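PDB 3NFQ: transcription factor IWS1 from Saccharomyces cerevisiae, which regulates transcription by RNA polymerase II, interacts with SPT6, SPT5 and the polymerase, and is represented here by its conserved central domain. Local coordinates for residues L85-D90 / G122-F127. Sequence-based numbering, arbitrary orientation.
Sequences LEPLPD and GRVVIF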
ATOM      1  N   LEU A  85      -1.888   3.789   0.777  1.00 13.46           N
ATOM      2  CA  LEU A  85      -1.449   4.814  -0.185  1.00 12.11           C
ATOM      3  C   LEU A  85      -2.564   5.797  -0.492  1.00 12.44           C
ATOM      4  O   LEU A  85      -2.304   6.926  -0.903  1.00 12.19           O
ATOM      5  CB  LEU A  85      -1.046   4.100  -1.491  1.00 10.26           C
ATOM      6  CG  LEU A  85       0.336   3.387  -1.413  1.00 13.05           C
ATOM      7  CD1 LEU A  85       0.585   2.550  -2.665  1.00 12.84           C
ATOM      8  CD2 LEU A  85       1.430   4.422  -1.191  1.00 10.87           C
ATOM      9  N   GLU A  86      -3.802   5.353  -0.350  1.00 14.21           N
ATOM     10  CA  GLU A  86      -4.895   6.162  -0.895  1.00 15.91           C
ATOM     11  C   GLU A  86      -5.058   7.494  -0.198  1.00 16.00           C
ATOM     12  O   GLU A  86      -4.824   7.626   1.024  1.00 16.27           O
ATOM     13  CB  GLU A  86      -6.227   5.362  -0.895  1.00 14.83           C
ATOM     14  CG  GLU A  86      -6.968   5.346   0.377  1.00 17.71           C
ATOM     15  CD  GLU A  86      -8.088   4.274   0.425  1.00 19.50           C
ATOM     16  OE1 GLU A  86      -8.491   3.782  -0.632  1.00 22.55           O
ATOM     17  OE2 GLU A  86      -8.562   3.939   1.534  1.00 25.33           O
ATOM     18  N   PRO A  87      -5.468   8.514  -0.969  1.00 15.63           N
ATOM     19  CA  PRO A  87      -5.652   9.825  -0.395  1.00 15.37           C
ATOM     20  C   PRO A  87      -6.864   9.847   0.486  1.00 16.18           C
ATOM     21  O   PRO A  87      -7.838   9.112   0.250  1.00 15.86           O
ATOM     22  CB  PRO A  87      -5.880  10.749  -1.617  1.00 15.78           C
ATOM     23  CG  PRO A  87      -6.256   9.861  -2.695  1.00 14.90           C
ATOM     24  CD  PRO A  87      -5.652   8.502  -2.433  1.00 14.47           C
ATOM     25  N   LEU A  88      -6.834  10.743   1.458  1.00 17.63           N
ATOM     26  CA  LEU A  88      -8.001  10.955   2.293  1.00 19.66           C
ATOM     27  C   LEU A  88      -8.895  11.868   1.465  1.00 18.90           C
ATOM     28  O   LEU A  88      -8.463  12.396   0.445  1.00 20.09           O
ATOM     29  CB  LEU A  88      -7.621  11.685   3.575  1.00 19.67           C
ATOM     30  CG  LEU A  88      -6.601  10.945   4.495  1.00 21.40           C
ATOM     31  CD1 LEU A  88      -6.438  11.795   5.727  1.00 27.47           C
ATOM     32  CD2 LEU A  88      -7.149   9.651   4.882  1.00 24.07           C
ATOM     33  N   PRO A  89     -10.130  12.061   1.913  1.00 21.22           N
ATOM     34  CA  PRO A  89     -11.078  12.908   1.174  1.00 22.57           C
ATOM     35  C   PRO A  89     -10.632  14.351   0.887  1.00 24.70           C
ATOM     36  O   PRO A  89     -10.957  14.892  -0.193  1.00 26.68           O
ATOM     37  CB  PRO A  89     -12.317  12.852   2.063  1.00 22.86           C
ATOM     38  CG  PRO A  89     -12.252  11.453   2.698  1.00 22.93           C
ATOM     39  CD  PRO A  89     -10.764  11.386   3.063  1.00 20.16           C
ATOM     40  N   ASP A  90      -9.858  14.964   1.785  1.00 25.93           N
ATOM     41  CA  ASP A  90      -9.234  16.283   1.517  1.00 26.89           C
ATOM     42  C   ASP A  90      -8.047  16.258   0.579  1.00 27.39           C
ATOM     43  O   ASP A  90      -7.466  17.308   0.255  1.00 27.12           O
ATOM     44  CB  ASP A  90      -8.882  16.997   2.821  1.00 28.89           C
ATOM     45  CG  ASP A  90      -7.641  16.420   3.499  1.00 32.34           C
ATOM     46  OD1 ASP A  90      -7.116  15.355   3.065  1.00 33.78           O
ATOM     47  OD2 ASP A  90      -7.185  17.051   4.477  1.00 36.01           O
ATOM     48  N   GLY A 122      -5.174   0.067  -8.793  1.00 18.87           N
ATOM     49  CA  GLY A 122      -5.021   0.752 -10.091  1.00 19.00           C
ATOM     50  C   GLY A 122      -5.439   2.201  -9.990  1.00 18.54           C
ATOM     51  O   GLY A 122      -4.709   3.082 -10.447  1.00 18.50           O
ATOM     52  N   ARG A 123      -6.644   2.480  -9.467  1.00 18.46           N
ATOM     53  CA  ARG A 123      -7.097   3.874  -9.455  1.00 20.49           C
ATOM     54  C   ARG A 123      -6.328   4.756  -8.524  1.00 17.70           C
ATOM     55  O   ARG A 123      -6.196   5.930  -8.785  1.00 17.88           O
ATOM     56  CB  ARG A 123      -8.594   4.051  -9.201  1.00 21.29           C
ATOM     57  CG  ARG A 123      -9.137   3.351  -8.026  1.00 27.20           C
ATOM     58  CD  ARG A 123     -10.728   3.027  -8.258  1.00 28.47           C
ATOM     59  NE  ARG A 123     -11.392   4.066  -9.048  1.00 41.12           N
ATOM     60  CZ  ARG A 123     -11.654   5.279  -8.568  1.00 45.59           C
ATOM     61  NH1 ARG A 123     -11.301   5.538  -7.315  1.00 45.50           N
ATOM     62  NH2 ARG A 123     -12.241   6.224  -9.326  1.00 46.34           N
ATOM     63  N   VAL A 124      -5.758   4.163  -7.480  1.00 17.28           N
ATOM     64  CA  VAL A 124      -4.884   4.910  -6.536  1.00 14.89           C
ATOM     65  C   VAL A 124      -3.512   5.250  -7.186  1.00 13.07           C
ATOM     66  O   VAL A 124      -3.047   6.391  -7.120  1.00 13.44           O
ATOM     67  CB  VAL A 124      -4.748   4.158  -5.197  1.00 15.92           C
ATOM     68  CG1 VAL A 124      -3.729   4.909  -4.313  1.00 11.45           C
ATOM     69  CG2 VAL A 124      -6.148   4.164  -4.419  1.00 13.96           C
ATOM     70  N   VAL A 125      -2.921   4.292  -7.891  1.00 15.31           N
ATOM     71  CA  VAL A 125      -1.638   4.545  -8.574  1.00 15.59           C
ATOM     72  C   VAL A 125      -1.845   5.595  -9.683  1.00 16.99           C
ATOM     73  O   VAL A 125      -1.014   6.512  -9.871  1.00 16.17           O
ATOM     74  CB  VAL A 125      -0.974   3.216  -9.083  1.00 15.67           C
ATOM     75  CG1 VAL A 125       0.308   3.491  -9.929  1.00 18.82           C
ATOM     76  CG2 VAL A 125      -0.623   2.350  -7.893  1.00 16.87           C
ATOM     77  N   ILE A 126      -2.975   5.526 -10.383  1.00 16.70           N
ATOM     78  CA  ILE A 126      -3.283   6.575 -11.357  1.00 18.56           C
ATOM     79  C   ILE A 126      -3.339   7.958 -10.672  1.00 18.67           C
ATOM     80  O   ILE A 126      -2.781   8.938 -11.173  1.00 18.60           O
ATOM     81  CB  ILE A 126      -4.594   6.255 -12.144  1.00 17.99           C
ATOM     82  CG1 ILE A 126      -4.344   5.065 -13.088  1.00 20.64           C
ATOM     83  CG2 ILE A 126      -5.075   7.514 -12.945  1.00 20.04           C
ATOM     84  CD1 ILE A 126      -5.566   4.404 -13.683  1.00 21.83           C
ATOM     85  N   PHE A 127      -4.005   8.047  -9.517  1.00 16.69           N
ATOM     86  CA  PHE A 127      -4.086   9.282  -8.775  1.00 16.42           C
ATOM     87  C   PHE A 127      -2.665   9.835  -8.461  1.00 15.91           C
ATOM     88  O   PHE A 127      -2.395  11.048  -8.538  1.00 16.02           O
ATOM     89  CB  PHE A 127      -4.867   9.038  -7.449  1.00 16.99           C
ATOM     90  CG  PHE A 127      -4.799  10.198  -6.487  1.00 21.07           C
ATOM     91  CD1 PHE A 127      -5.731  11.238  -6.514  1.00 20.21           C
ATOM     92  CD2 PHE A 127      -3.774  10.280  -5.564  1.00 22.32           C
ATOM     93  CE1 PHE A 127      -5.631  12.346  -5.629  1.00 18.32           C
ATOM     94  CE2 PHE A 127      -3.698  11.365  -4.687  1.00 21.20           C
ATOM     95  CZ  PHE A 127      -4.591  12.374  -4.706  1.00 24.05           C
TER
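Pro-87 lies on the ring of Phe-127 in a small apolar contact that joins the end of helix 77-85, with the loop that follows it, to helix 121-130. Residues 85-90 run from the last turn of helix 77-85 into the loop before helix 96-107. Residues 122-127 belong to helix 121-130. Both lie in the all-helical part that matches the TFIIS N-terminal family.

One part of the contact is a CH-pi interaction. CG of Pro-87 stands 3.6 Å from the centroid of the Phe-127 ring. It is only 12° off the ring normal, so it sits over the centre of one face. CB of Pro-87 is on the same side of the ring plane but displaced past the CZ-CE2 edge, 3.7 Å from Phe-127 CZ.

About one helical turn earlier, Val-124 packs on Leu-85 and Glu-86 with both methyls. CG1, anti to the backbone N (chi1 175°), is 3.8 Å from Glu-86 CA and 4.0 Å from Leu-85 CB. CG2 meets Glu-86 CB at 3.7 Å. The CA atoms of Glu-86 and Val-124 are 5.8 Å apart, so the backbones come close here. Glu-86 is the first residue to leave helical geometry, and Val-124 therefore packs where helix 77-85 gives way to the loop. Glu-86 uses its aliphatic base for this contact; its carboxylate is turned to a salt bridge with Arg-82.

Nearby residues extend the join: a hydrogen bond between Leu-85 O and Tyr-128 OH is a polar link to the same helix, and Leu-93 in the loop touches both Pro-87 and Phe-127. Leu-85 also packs on Leu-102 of helix 96-107, while Val-125 reaches Phe-103 of that helix and Ala-142 and Trp-149 of helix 136-149.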